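Local structure of biotin protein ligase-like protein of unknown function (Silicibacter sp., 3BFM) at residues Leu11-Ala16 against Ala37-Tyr42; Asp22-Ala27 against Arg50-Leu55; Ile6-Leu11 against Arg158-Trp163; Leu107-Ser112 against Leu123-Asp128. The protein is of unknown function but belongs to the biotin/lipoate protein ligase family, whose characterised members attach biotin or lipoate to carrier proteins. All blocks are in the same frame, centred on the assembly; numbering follows the deposited sequence.

Contact 1: residues Leu11-Ala16 against Ala37-Tyr42. With CA (calcium ion), chain C.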
loop_
_atom_site.group_PDB
_atom_site.type_symbol
_atom_site.label_atom_id
_atom_site.label_comp_id
_atom_site.label_asym_id
_atom_site.label_seq_id
_atom_site.Cartn_x
_atom_site.Cartn_y
_atom_site.Cartn_z
ATOM N N LEU A 11 2.324 1.765 -3.747
ATOM C CA LEU A 11 1.992 0.403 -3.315
ATOM C C LEU A 11 0.615 -0.088 -3.797
ATOM O O LEU A 11 0.139 -1.158 -3.397
ATOM C CB LEU A 11 2.118 0.253 -1.784
ATOM C CG LEU A 11 3.542 -0.002 -1.264
ATOM C CD1 LEU A 11 4.608 0.932 -1.890
ATOM C CD2 LEU A 11 3.576 0.046 0.260
HETATM N N MSE A 12 -0.043 0.682 -4.649
HETATM C CA MSE A 12 -1.111 0.098 -5.458
HETATM C C MSE A 12 -0.550 -0.085 -6.854
HETATM O O MSE A 12 0.291 0.685 -7.296
HETATM C CB MSE A 12 -2.379 0.924 -5.423
HETATM C CG MSE A 12 -3.320 0.524 -4.297
HETATM SE SE MSE A 12 -4.692 1.825 -3.871
HETATM C CE MSE A 12 -6.089 0.650 -3.329
ATOM N N THR A 13 -0.953 -1.167 -7.505
ATOM C CA THR A 13 -0.404 -1.580 -8.771
ATOM C C THR A 13 -1.578 -1.687 -9.697
ATOM O O THR A 13 -2.419 -2.539 -9.454
ATOM C CB THR A 13 0.152 -3.012 -8.673
ATOM O OG1 THR A 13 1.013 -3.122 -7.538
ATOM C CG2 THR A 13 0.907 -3.410 -9.964
ATOM N N GLY A 14 -1.607 -0.893 -10.759
ATOM C CA GLY A 14 -2.645 -1.011 -11.763
ATOM C C GLY A 14 -2.313 -2.031 -12.835
ATOM O O GLY A 14 -1.175 -2.104 -13.297
ATOM N N GLU A 15 -3.300 -2.827 -13.231
ATOM C CA GLU A 15 -3.150 -3.785 -14.297
ATOM C C GLU A 15 -4.408 -3.724 -15.176
ATOM O O GLU A 15 -5.528 -3.982 -14.699
ATOM C CB GLU A 15 -2.987 -5.173 -13.719
ATOM C CG GLU A 15 -2.828 -6.217 -14.812
ATOM C CD GLU A 15 -2.333 -7.555 -14.321
ATOM O OE1 GLU A 15 -1.615 -7.611 -13.288
ATOM O OE2 GLU A 15 -2.656 -8.559 -14.998
ATOM N N ALA A 16 -4.246 -3.358 -16.439
ATOM C CA ALA A 16 -5.363 -3.360 -17.364
ATOM C C ALA A 16 -5.677 -4.804 -17.765
ATOM O O ALA A 16 -4.771 -5.596 -18.101
ATOM C CB ALA A 16 -5.065 -2.503 -18.603
ATOM N N ALA A 37 -2.021 -8.128 -1.873
ATOM C CA ALA A 37 -2.866 -6.967 -1.766
ATOM C C ALA A 37 -2.270 -5.792 -2.531
ATOM O O ALA A 37 -1.056 -5.696 -2.704
ATOM C CB ALA A 37 -3.053 -6.595 -0.302
ATOM N N GLY A 38 -3.138 -4.915 -3.016
ATOM C CA GLY A 38 -2.715 -3.693 -3.625
ATOM C C GLY A 38 -2.872 -3.686 -5.125
ATOM O O GLY A 38 -2.840 -2.624 -5.720
ATOM N N LEU A 39 -3.060 -4.856 -5.716
ATOM C CA LEU A 39 -3.420 -4.932 -7.132
ATOM C C LEU A 39 -4.791 -4.334 -7.393
ATOM O O LEU A 39 -5.776 -4.682 -6.695
ATOM C CB LEU A 39 -3.439 -6.363 -7.599
ATOM C CG LEU A 39 -3.783 -6.640 -9.059
ATOM C CD1 LEU A 39 -2.689 -6.096 -9.987
ATOM C CD2 LEU A 39 -3.996 -8.155 -9.278
ATOM N N VAL A 40 -4.839 -3.497 -8.418
ATOM C CA VAL A 40 -6.048 -2.912 -8.965
ATOM C C VAL A 40 -6.120 -3.321 -10.427
ATOM O O VAL A 40 -5.397 -2.814 -11.257
ATOM C CB VAL A 40 -6.103 -1.361 -8.859
ATOM C CG1 VAL A 40 -7.412 -0.817 -9.456
ATOM C CG2 VAL A 40 -5.896 -0.900 -7.429
ATOM N N VAL A 41 -7.003 -4.255 -10.730
ATOM C CA VAL A 41 -7.259 -4.651 -12.113
ATOM C C VAL A 41 -8.391 -3.804 -12.648
ATOM O O VAL A 41 -9.385 -3.619 -11.965
ATOM C CB VAL A 41 -7.671 -6.127 -12.207
ATOM C CG1 VAL A 41 -7.783 -6.550 -13.706
ATOM C CG2 VAL A 41 -6.683 -7.005 -11.450
ATOM N N TYR A 42 -8.244 -3.267 -13.855
ATOM C CA TYR A 42 -9.271 -2.415 -14.401
ATOM C C TYR A 42 -9.480 -2.661 -15.880
ATOM O O TYR A 42 -8.640 -3.257 -16.579
ATOM C CB TYR A 42 -8.947 -0.942 -14.108
ATOM C CG TYR A 42 -7.689 -0.453 -14.814
ATOM C CD1 TYR A 42 -7.762 0.072 -16.077
ATOM C CD2 TYR A 42 -6.453 -0.508 -14.187
ATOM C CE1 TYR A 42 -6.652 0.515 -16.725
ATOM C CE2 TYR A 42 -5.295 -0.046 -14.842
ATOM C CZ TYR A 42 -5.414 0.457 -16.091
ATOM O OH TYR A 42 -4.278 0.888 -16.771
HETATM CA CA CA C . 1.218 -5.311 -3.477
HETATM O O HOH W 1 0.751 -3.335 -2.112
HETATM O O HOH W 2 0.424 -3.697 -5.093
HETATM O O HOH W 3 1.776 -5.940 -1.160
HETATM O O HOH W 4 0.214 -6.719 -5.221
HETATM O O HOH W 5 2.933 -7.069 -3.725
#

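Contact 2: residues Asp22-Ala27 against Arg50-Leu55. With CA (calcium ion), chain B.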
loop_
_atom_site.group_PDB
_atom_site.type_symbol
_atom_site.label_atom_id
_atom_site.label_comp_id
_atom_site.label_asym_id
_atom_site.label_seq_id
_atom_site.Cartn_x
_atom_site.Cartn_y
_atom_site.Cartn_z
ATOM N N ASP A 22 -11.730 -10.226 -17.392
ATOM C CA ASP A 22 -12.476 -9.107 -16.820
ATOM C C ASP A 22 -11.938 -8.861 -15.409
ATOM O O ASP A 22 -11.441 -9.798 -14.772
ATOM C CB ASP A 22 -13.989 -9.371 -16.763
ATOM C CG ASP A 22 -14.601 -9.663 -18.132
ATOM O OD1 ASP A 22 -14.187 -9.072 -19.153
ATOM O OD2 ASP A 22 -15.507 -10.514 -18.172
ATOM N N PRO A 23 -11.975 -7.607 -14.946
ATOM C CA PRO A 23 -11.309 -7.267 -13.673
ATOM C C PRO A 23 -11.658 -8.098 -12.429
ATOM O O PRO A 23 -10.740 -8.592 -11.756
ATOM C CB PRO A 23 -11.660 -5.787 -13.501
ATOM C CG PRO A 23 -11.764 -5.283 -14.888
ATOM C CD PRO A 23 -12.494 -6.406 -15.603
ATOM N N PHE A 24 -12.941 -8.282 -12.129
ATOM C CA PHE A 24 -13.325 -8.946 -10.879
ATOM C C PHE A 24 -12.853 -10.403 -10.956
ATOM O O PHE A 24 -12.172 -10.877 -10.036
ATOM C CB PHE A 24 -14.828 -8.837 -10.666
ATOM C CG PHE A 24 -15.322 -9.450 -9.365
ATOM C CD1 PHE A 24 -14.964 -8.867 -8.148
ATOM C CD2 PHE A 24 -16.116 -10.575 -9.358
ATOM C CE1 PHE A 24 -15.429 -9.360 -6.955
ATOM C CE2 PHE A 24 -16.562 -11.109 -8.143
ATOM C CZ PHE A 24 -16.199 -10.518 -6.965
ATOM N N ASP A 25 -13.186 -11.094 -12.047
ATOM C CA ASP A 25 -12.732 -12.480 -12.256
ATOM C C ASP A 25 -11.221 -12.612 -12.200
ATOM O O ASP A 25 -10.691 -13.480 -11.478
ATOM C CB ASP A 25 -13.227 -13.012 -13.592
ATOM C CG ASP A 25 -12.850 -14.478 -13.815
ATOM O OD1 ASP A 25 -13.633 -15.343 -13.377
ATOM O OD2 ASP A 25 -11.784 -14.759 -14.423
ATOM N N LEU A 26 -10.524 -11.746 -12.943
ATOM C CA LEU A 26 -9.065 -11.792 -13.009
ATOM C C LEU A 26 -8.411 -11.515 -11.655
ATOM O O LEU A 26 -7.451 -12.183 -11.255
ATOM C CB LEU A 26 -8.538 -10.788 -14.052
ATOM C CG LEU A 26 -7.007 -10.836 -14.269
ATOM C CD1 LEU A 26 -6.589 -12.262 -14.643
ATOM C CD2 LEU A 26 -6.547 -9.785 -15.285
ATOM N N ALA A 27 -8.901 -10.497 -10.961
ATOM C CA ALA A 27 -8.360 -10.217 -9.630
ATOM C C ALA A 27 -8.507 -11.422 -8.698
ATOM O O ALA A 27 -7.585 -11.730 -7.935
ATOM C CB ALA A 27 -9.045 -9.011 -9.035
ATOM N N ARG A 50 -14.920 -0.915 -15.223
ATOM C CA ARG A 50 -14.828 -2.033 -14.282
ATOM C C ARG A 50 -13.492 -1.965 -13.609
ATOM O O ARG A 50 -12.508 -1.562 -14.244
ATOM C CB ARG A 50 -15.051 -3.394 -14.948
ATOM C CG ARG A 50 -16.485 -3.562 -15.439
ATOM C CD ARG A 50 -16.628 -4.827 -16.272
ATOM N NE ARG A 50 -16.200 -4.560 -17.624
ATOM C CZ ARG A 50 -16.005 -5.486 -18.556
ATOM N NH1 ARG A 50 -16.178 -6.775 -18.298
ATOM N NH2 ARG A 50 -15.622 -5.115 -19.763
ATOM N N ALA A 51 -13.461 -2.327 -12.327
ATOM C CA ALA A 51 -12.234 -2.390 -11.605
ATOM C C ALA A 51 -12.370 -3.306 -10.435
ATOM O O ALA A 51 -13.484 -3.650 -10.007
ATOM C CB ALA A 51 -11.769 -0.971 -11.199
ATOM N N ALA A 52 -11.250 -3.791 -9.942
ATOM C CA ALA A 52 -11.296 -4.733 -8.791
ATOM C C ALA A 52 -10.006 -4.553 -8.008
ATOM O O ALA A 52 -8.952 -4.397 -8.597
ATOM C CB ALA A 52 -11.513 -6.211 -9.226
ATOM N N LEU A 53 -10.148 -4.592 -6.682
ATOM C CA LEU A 53 -9.046 -4.461 -5.709
ATOM C C LEU A 53 -8.836 -5.763 -4.963
ATOM O O LEU A 53 -9.815 -6.346 -4.437
ATOM C CB LEU A 53 -9.393 -3.460 -4.620
ATOM C CG LEU A 53 -10.101 -2.174 -4.977
ATOM C CD1 LEU A 53 -10.344 -1.435 -3.671
ATOM C CD2 LEU A 53 -9.244 -1.353 -5.936
ATOM N N VAL A 54 -7.569 -6.191 -4.876
ATOM C CA VAL A 54 -7.177 -7.348 -4.051
ATOM C C VAL A 54 -6.729 -6.814 -2.687
ATOM O O VAL A 54 -5.867 -5.907 -2.609
ATOM C CB VAL A 54 -6.032 -8.171 -4.679
ATOM C CG1 VAL A 54 -5.542 -9.259 -3.700
ATOM C CG2 VAL A 54 -6.477 -8.752 -6.064
ATOM N N LEU A 55 -7.351 -7.373 -1.652
ATOM C CA LEU A 55 -7.111 -7.042 -0.252
ATOM C C LEU A 55 -6.791 -8.314 0.554
ATOM O O LEU A 55 -7.109 -9.442 0.142
ATOM C CB LEU A 55 -8.363 -6.390 0.323
ATOM C CG LEU A 55 -8.879 -5.206 -0.480
ATOM C CD1 LEU A 55 -10.213 -4.678 0.050
ATOM C CD2 LEU A 55 -7.819 -4.117 -0.436
HETATM CA CA CA B . -12.741 -8.021 -20.684
HETATM O O HOH W 6 -14.698 -7.346 -21.850
HETATM O O HOH W 7 -10.870 -8.168 -22.120
HETATM O O HOH W 8 -13.158 -10.155 -21.822
#

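Contact 3: residues Ile6-Leu11 against Arg158-Trp163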
loop_
_atom_site.group_PDB
_atom_site.type_symbol
_atom_site.label_atom_id
_atom_site.label_comp_id
_atom_site.label_asym_id
_atom_site.label_seq_id
_atom_site.Cartn_x
_atom_site.Cartn_y
_atom_site.Cartn_z
ATOM N N ILE A 6 -2.928 6.073 -15.813
ATOM C CA ILE A 6 -3.701 5.906 -14.584
ATOM C C ILE A 6 -2.721 5.761 -13.424
ATOM O O ILE A 6 -1.967 4.780 -13.340
ATOM C CB ILE A 6 -4.656 4.719 -14.682
ATOM C CG1 ILE A 6 -5.736 5.000 -15.734
ATOM C CG2 ILE A 6 -5.358 4.464 -13.364
ATOM C CD1 ILE A 6 -6.590 3.787 -16.057
ATOM N N THR A 7 -2.756 6.735 -12.526
ATOM C CA THR A 7 -1.818 6.804 -11.414
ATOM C C THR A 7 -2.517 6.406 -10.130
ATOM O O THR A 7 -3.540 6.966 -9.813
ATOM C CB THR A 7 -1.294 8.233 -11.279
ATOM O OG1 THR A 7 -0.786 8.641 -12.549
ATOM C CG2 THR A 7 -0.192 8.306 -10.251
ATOM N N PHE A 8 -1.960 5.429 -9.417
ATOM C CA PHE A 8 -2.505 4.931 -8.166
ATOM C C PHE A 8 -1.571 5.337 -7.056
ATOM O O PHE A 8 -0.420 5.704 -7.336
ATOM C CB PHE A 8 -2.651 3.412 -8.214
ATOM C CG PHE A 8 -3.753 2.958 -9.134
ATOM C CD1 PHE A 8 -5.078 3.210 -8.828
ATOM C CD2 PHE A 8 -3.472 2.302 -10.314
ATOM C CE1 PHE A 8 -6.069 2.830 -9.689
ATOM C CE2 PHE A 8 -4.486 1.912 -11.177
ATOM C CZ PHE A 8 -5.760 2.173 -10.874
ATOM N N PRO A 9 -2.068 5.342 -5.813
ATOM C CA PRO A 9 -1.208 5.592 -4.653
ATOM C C PRO A 9 0.008 4.654 -4.601
ATOM O O PRO A 9 0.006 3.573 -5.195
ATOM C CB PRO A 9 -2.118 5.315 -3.463
ATOM C CG PRO A 9 -3.484 5.368 -3.962
ATOM C CD PRO A 9 -3.485 5.171 -5.431
ATOM N N PRO A 10 1.073 5.063 -3.890
ATOM C CA PRO A 10 2.208 4.175 -3.736
ATOM C C PRO A 10 1.776 2.834 -3.184
ATOM O O PRO A 10 0.937 2.793 -2.280
ATOM C CB PRO A 10 3.080 4.909 -2.703
ATOM C CG PRO A 10 2.779 6.311 -2.922
ATOM C CD PRO A 10 1.302 6.356 -3.221
ATOM N N LEU A 11 2.324 1.765 -3.747
ATOM C CA LEU A 11 1.992 0.403 -3.315
ATOM C C LEU A 11 0.615 -0.088 -3.797
ATOM O O LEU A 11 0.139 -1.158 -3.397
ATOM C CB LEU A 11 2.118 0.253 -1.784
ATOM C CG LEU A 11 3.542 -0.002 -1.264
ATOM C CD1 LEU A 11 4.608 0.932 -1.890
ATOM C CD2 LEU A 11 3.576 0.046 0.260
ATOM N N ARG A 158 -10.032 9.323 -14.200
ATOM C CA ARG A 158 -9.911 10.113 -12.965
ATOM C C ARG A 158 -10.768 9.548 -11.851
ATOM O O ARG A 158 -10.379 9.562 -10.698
ATOM C CB ARG A 158 -10.291 11.569 -13.211
ATOM C CG ARG A 158 -9.456 12.285 -14.296
ATOM C CD ARG A 158 -7.998 12.482 -13.916
ATOM N NE ARG A 158 -7.147 11.323 -14.150
ATOM C CZ ARG A 158 -6.676 10.940 -15.338
ATOM N NH1 ARG A 158 -7.017 11.585 -16.451
ATOM N NH2 ARG A 158 -5.896 9.874 -15.412
ATOM N N LEU A 159 -11.961 9.081 -12.202
ATOM C CA LEU A 159 -12.866 8.409 -11.239
ATOM C C LEU A 159 -12.259 7.113 -10.645
ATOM O O LEU A 159 -12.319 6.854 -9.437
ATOM C CB LEU A 159 -14.219 8.162 -11.880
ATOM C CG LEU A 159 -15.278 7.527 -10.958
ATOM C CD1 LEU A 159 -15.593 8.352 -9.706
ATOM C CD2 LEU A 159 -16.598 7.227 -11.713
ATOM N N LEU A 160 -11.677 6.296 -11.518
ATOM C CA LEU A 160 -10.922 5.125 -11.090
ATOM C C LEU A 160 -9.806 5.442 -10.114
ATOM O O LEU A 160 -9.691 4.802 -9.070
ATOM C CB LEU A 160 -10.391 4.389 -12.311
ATOM C CG LEU A 160 -9.498 3.185 -12.076
ATOM C CD1 LEU A 160 -10.212 2.094 -11.237
ATOM C CD2 LEU A 160 -9.076 2.646 -13.453
ATOM N N GLU A 161 -8.963 6.428 -10.458
ATOM C CA GLU A 161 -7.887 6.860 -9.593
ATOM C C GLU A 161 -8.418 7.312 -8.257
ATOM O O GLU A 161 -7.862 6.992 -7.210
ATOM C CB GLU A 161 -7.156 8.051 -10.233
ATOM C CG GLU A 161 -6.346 7.673 -11.426
ATOM C CD GLU A 161 -5.785 8.876 -12.181
ATOM O OE1 GLU A 161 -6.253 10.022 -11.953
ATOM O OE2 GLU A 161 -4.840 8.664 -12.977
ATOM N N SER A 162 -9.508 8.067 -8.307
ATOM C CA SER A 162 -10.103 8.629 -7.103
ATOM C C SER A 162 -10.723 7.545 -6.220
ATOM O O SER A 162 -10.628 7.602 -4.999
ATOM C CB SER A 162 -11.131 9.676 -7.481
ATOM O OG SER A 162 -11.494 10.407 -6.344
ATOM N N TRP A 163 -11.346 6.550 -6.845
ATOM C CA TRP A 163 -11.935 5.449 -6.079
ATOM C C TRP A 163 -10.793 4.767 -5.293
ATOM O O TRP A 163 -10.847 4.581 -4.065
ATOM C CB TRP A 163 -12.655 4.479 -6.974
ATOM C CG TRP A 163 -13.289 3.326 -6.230
ATOM C CD1 TRP A 163 -14.191 3.407 -5.189
ATOM C CD2 TRP A 163 -13.111 1.938 -6.501
ATOM N NE1 TRP A 163 -14.560 2.157 -4.803
ATOM C CE2 TRP A 163 -13.916 1.230 -5.585
ATOM C CE3 TRP A 163 -12.331 1.227 -7.415
ATOM C CZ2 TRP A 163 -13.954 -0.169 -5.543
ATOM C CZ3 TRP A 163 -12.355 -0.173 -7.380
ATOM C CH2 TRP A 163 -13.177 -0.853 -6.466
HETATM O O HOH W 9 -4.830 7.327 -7.418
#

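Contact 4: residues Leu107-Ser112 against Leu123-Asp128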
loop_
_atom_site.group_PDB
_atom_site.type_symbol
_atom_site.label_atom_id
_atom_site.label_comp_id
_atom_site.label_asym_id
_atom_site.label_seq_id
_atom_site.Cartn_x
_atom_site.Cartn_y
_atom_site.Cartn_z
ATOM N N LEU A 107 -21.068 -2.768 -6.481
ATOM C CA LEU A 107 -19.860 -3.325 -5.912
ATOM C C LEU A 107 -20.075 -4.798 -5.600
ATOM O O LEU A 107 -21.100 -5.173 -5.036
ATOM C CB LEU A 107 -19.478 -2.600 -4.630
ATOM C CG LEU A 107 -18.975 -1.164 -4.769
ATOM C CD1 LEU A 107 -19.059 -0.451 -3.378
ATOM C CD2 LEU A 107 -17.574 -1.104 -5.322
ATOM N N ARG A 108 -19.094 -5.641 -5.924
ATOM C CA ARG A 108 -19.149 -7.070 -5.650
ATOM C C ARG A 108 -18.017 -7.411 -4.721
ATOM O O ARG A 108 -16.977 -6.703 -4.709
ATOM C CB ARG A 108 -19.036 -7.906 -6.949
ATOM C CG ARG A 108 -20.316 -7.860 -7.764
ATOM C CD ARG A 108 -20.267 -8.830 -8.908
ATOM N NE ARG A 108 -19.369 -8.328 -9.942
ATOM C CZ ARG A 108 -18.953 -9.042 -10.986
ATOM N NH1 ARG A 108 -19.337 -10.301 -11.131
ATOM N NH2 ARG A 108 -18.142 -8.489 -11.880
ATOM N N ILE A 109 -18.185 -8.506 -3.996
ATOM C CA ILE A 109 -17.154 -8.976 -3.082
ATOM C C ILE A 109 -17.013 -10.504 -3.150
ATOM O O ILE A 109 -18.040 -11.220 -3.224
ATOM C CB ILE A 109 -17.424 -8.477 -1.628
ATOM C CG1 ILE A 109 -16.315 -8.941 -0.720
ATOM C CG2 ILE A 109 -18.797 -8.945 -1.036
ATOM C CD1 ILE A 109 -16.135 -8.047 0.513
ATOM N N ALA A 110 -15.753 -10.972 -3.108
ATOM C CA ALA A 110 -15.430 -12.398 -3.073
ATOM C C ALA A 110 -14.320 -12.588 -2.087
ATOM O O ALA A 110 -13.564 -11.657 -1.750
ATOM C CB ALA A 110 -14.987 -12.951 -4.457
ATOM N N ALA A 111 -14.225 -13.802 -1.590
ATOM C CA ALA A 111 -13.106 -14.133 -0.734
ATOM C C ALA A 111 -12.692 -15.615 -0.838
ATOM O O ALA A 111 -13.387 -16.420 -1.449
ATOM C CB ALA A 111 -13.436 -13.733 0.719
ATOM N N SER A 112 -11.580 -15.940 -0.182
ATOM C CA SER A 112 -10.886 -17.223 -0.344
ATOM C C SER A 112 -11.607 -18.300 0.402
ATOM O O SER A 112 -11.366 -19.476 0.158
ATOM C CB SER A 112 -9.444 -17.132 0.162
ATOM O OG SER A 112 -9.379 -17.004 1.589
ATOM N N LEU A 123 -9.312 -11.254 -0.261
ATOM C CA LEU A 123 -10.615 -10.727 -0.524
ATOM C C LEU A 123 -10.505 -9.780 -1.723
ATOM O O LEU A 123 -9.513 -9.088 -1.862
ATOM C CB LEU A 123 -11.081 -9.985 0.715
ATOM C CG LEU A 123 -12.547 -9.618 0.813
ATOM C CD1 LEU A 123 -13.084 -9.824 2.248
ATOM C CD2 LEU A 123 -12.776 -8.178 0.326
ATOM N N VAL A 124 -11.503 -9.782 -2.585
ATOM C CA VAL A 124 -11.526 -8.872 -3.745
ATOM C C VAL A 124 -12.822 -8.105 -3.741
ATOM O O VAL A 124 -13.884 -8.692 -3.523
ATOM C CB VAL A 124 -11.423 -9.654 -5.087
ATOM C CG1 VAL A 124 -11.724 -8.764 -6.294
ATOM C CG2 VAL A 124 -10.041 -10.325 -5.206
ATOM N N VAL A 125 -12.726 -6.793 -3.946
ATOM C CA VAL A 125 -13.904 -5.945 -4.165
ATOM C C VAL A 125 -13.905 -5.422 -5.576
ATOM O O VAL A 125 -12.924 -4.841 -6.026
ATOM C CB VAL A 125 -13.947 -4.773 -3.161
ATOM C CG1 VAL A 125 -15.094 -3.829 -3.502
ATOM C CG2 VAL A 125 -14.071 -5.328 -1.791
ATOM N N GLY A 126 -15.011 -5.596 -6.279
ATOM C CA GLY A 126 -15.098 -5.169 -7.661
ATOM C C GLY A 126 -16.146 -4.105 -7.852
ATOM O O GLY A 126 -17.188 -4.145 -7.184
ATOM N N LEU A 127 -15.849 -3.158 -8.740
ATOM C CA LEU A 127 -16.756 -2.109 -9.123
ATOM C C LEU A 127 -17.174 -2.357 -10.583
ATOM O O LEU A 127 -16.324 -2.659 -11.435
ATOM C CB LEU A 127 -16.027 -0.749 -8.991
ATOM C CG LEU A 127 -16.781 0.460 -9.536
ATOM C CD1 LEU A 127 -18.100 0.670 -8.742
ATOM C CD2 LEU A 127 -15.915 1.768 -9.545
ATOM N N ASP A 128 -18.483 -2.310 -10.851
ATOM C CA ASP A 128 -18.988 -2.275 -12.218
ATOM C C ASP A 128 -19.881 -1.020 -12.332
ATOM O O ASP A 128 -20.828 -0.862 -11.572
ATOM C CB ASP A 128 -19.781 -3.524 -12.539
ATOM C CG ASP A 128 -18.896 -4.759 -12.773
ATOM O OD1 ASP A 128 -18.257 -5.262 -11.822
ATOM O OD2 ASP A 128 -18.882 -5.256 -13.921
HETATM O O HOH W 10 -19.014 -5.402 -9.451
#

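Contact 1: residues Leu11-Ala16 against Ala37-Tyr42
Thr13 and Glu15 each reach segment 37-42 through both N and O, the alternating pattern of a parallel beta pair. Thr13 N donates to Gly38 O at 3.0 Å and Thr13 O accepts from Val40 N at 2.8 Å; two residues on, Glu15 N binds Val40 O and Glu15 O takes Tyr42 N. Gly38 starts the pairing at a positive phi of 107°, where a CB would run into Leu11 O.

The ring contact is at the far end. Ala16 CA sits 4.0 Å from the centroid of the Tyr42 ring as a CH-pi contact, with Ala16 CB 3.9 Å from Tyr42 CE1. Tyr42 chi1 of 65° sets CG between its own N and carbonyl carbon, which starts the ring off toward strand 13-16; the ring also packs on Ile6. An alanine at Tyr42 would probably leave Ala16 without its aromatic floor and open a gap beside Ile6. On the other face, Glu15 OE1 passes 3.8 Å from Leu39 CD1, while OE2 forms a salt bridge with Lys30.

At the near end a calcium ion is held by Ala37 O (2.4 Å), Ala37 O of the second subunit and five waters. Two of these waters donate to Leu11 O, and one of the two also bonds Thr13 OG1.

Both strands belong to one beta-alpha-beta unit, strand 13-16 forming an outermost strand of the central sheet. Its connecting helix 23-32 packs on Leu39 and Val41; Val40 and Tyr42 turn to the opposite face, where Tyr42 meets helix 156-175, and strand 48-55 continues the sheet beyond 39-44.

Contact 2: residues Asp22-Ala27 against Arg50-Leu55
The methyl of Ala52 is the bump that fits between the first residues of helix 23-32, in the helix-on-sheet packing of an alpha/beta fold; segment 23-27 runs 24° from strand 50-55. Ala52 CB nests in a shallow hollow formed by Pro23 O at 3.6 Å, Phe24 CA at 3.7 Å and Ala27 CB, also at 3.7 Å. The Phe24 ring meets this methyl with its edge and carries on toward Val124 and Ala110. With Ala27 and Ala52 facing each other, the axes of these short segments come within 7.0 Å.

On one side of this fit, Pro23 lays CG against Arg50 CB (3.8 Å), ring and arginine chain crossing at about a right angle. On the other, Val54 CG2 packs against Ala27, next to its CB and carbonyl oxygen.

Charge takes over at the helix start. Asp22 OD1 binds a calcium ion whose site also includes Gln21, Glu43 and three waters. Arg50 NH1 comes nearest to the metal-bound Asp22 OD1, at 3.2 Å and oblique to the guanidinium. Asp22 OD2 makes a long salt bridge, 3.8 Å, to Arg50 NH1. One of those waters lies in the guanidinium plane, accepting from Arg50 NH2 at 3.2 Å.

Contact 3: residues Ile6-Leu11 against Arg158-Trp163
Ile6 lies across Leu160 at about a right angle, its CD1 tip 3.8 Å from Leu160 CD2, where the irregular N-terminal segment runs over helix 156-175 beside the central mixed sheet of this ligase-like alpha/beta fold. Phe8 approaches the same leucine differently: it brings the rim of its ring, with CZ 4.1 Å from Leu160 CG, which lies near the ring plane. Both side chains of the incoming segment therefore meet Leu160 from the same side, Ile6 at CD2 and Phe8 at CG, and both Leu160 and Ile6 also reach Tyr42 of the sheet.

Glu161 provides the polar half. Its chi1 of -71° puts CG beside the backbone N, and the chain then extends across Thr7. Thr7 N donates to Glu161 OE2 at 2.9 Å, almost straight, meeting the oxygen on its anti side, 31° out of the carboxylate plane. Arg158, one turn back on the helix, grips the carboxylate side-on: NE bonds OE1 of Glu161 at 2.7 Å and NH2 bonds OE2 at 2.9 Å. Thr7 N and the arginine reach OE2 from opposite faces of the carboxylate plane. Held by three bonds, the group has little freedom to rotate, and the arginine's charge would be expected to favour its ionised form.

One water completes the link between the two backbones, donating to Thr7 O at 2.7 Å and to Glu161 O at 3.1 Å.

Contact 4: residues Leu107-Ser112 against Leu123-Asp128
Arg108 leans over the partner strand toward Asp128, on one face of the beta hairpin formed by strands 102-111 and 123-130. Its chain bends at chi3, -73°, which turns NE toward Asp128, and NH2 then forms a salt-bridging hydrogen bond of 3.2 Å with Asp128 OD1. That oxygen is met on its syn side but well out of the carboxylate plane, with guanidinium and carboxylate planes 72° apart. A water at the guanidinium edge, in its plane, accepts from NE at 3.0 Å. A leucine in place of Arg108 would probably leave Asp128 without this charged partner, though Arg50 also touches it.

The backbone of Arg108 pairs with Gly126 through two hydrogen bonds, N to O and O to N, both 2.7 Å; Ala110 and Val124 repeat the hydrogen-bonded pair two residues on.

Leu107 and Leu123 lie on the opposite face, toward helix 67-82. Leu107 CD2 reaches over to Leu127 CD1 at 3.9 Å and also touches Val125 CG1, bridging two side chains of the neighbouring strand. Leu123 crosses Ile109 with a chi2 of 140°, away from a staggered value, and its CG lies 3.4 Å from Ala110 O. Packing is tight at its tip: Leu123 CD2 stands just 3.4 Å from Ile109 CD1.

Contacts 1, 2 and 4 step across one mixed sheet, in the strand order 13-16, 39-44, 48-55, 123-130, 102-111. Centres of contacts 1 and 2 are about 9 Å apart, those of 2 and 4 about 7 Å, and backbone bonds between neighbouring strands join each pair. Helix 23-32 lies on one face of the sheet; contact 3 brings helix 156-175 to the other, where Trp163 spans from Ala51 and Leu53 to Leu107 and Leu127. Along the chain, contacts 1 and 2 interleave, contact 4 follows, and contact 3 encloses all of them, tying the N-terminal segment to a late helix. Contacts 1 and 3, sharing Leu11, also touch the second subunit, so this edge of the sheet takes part in the dimer.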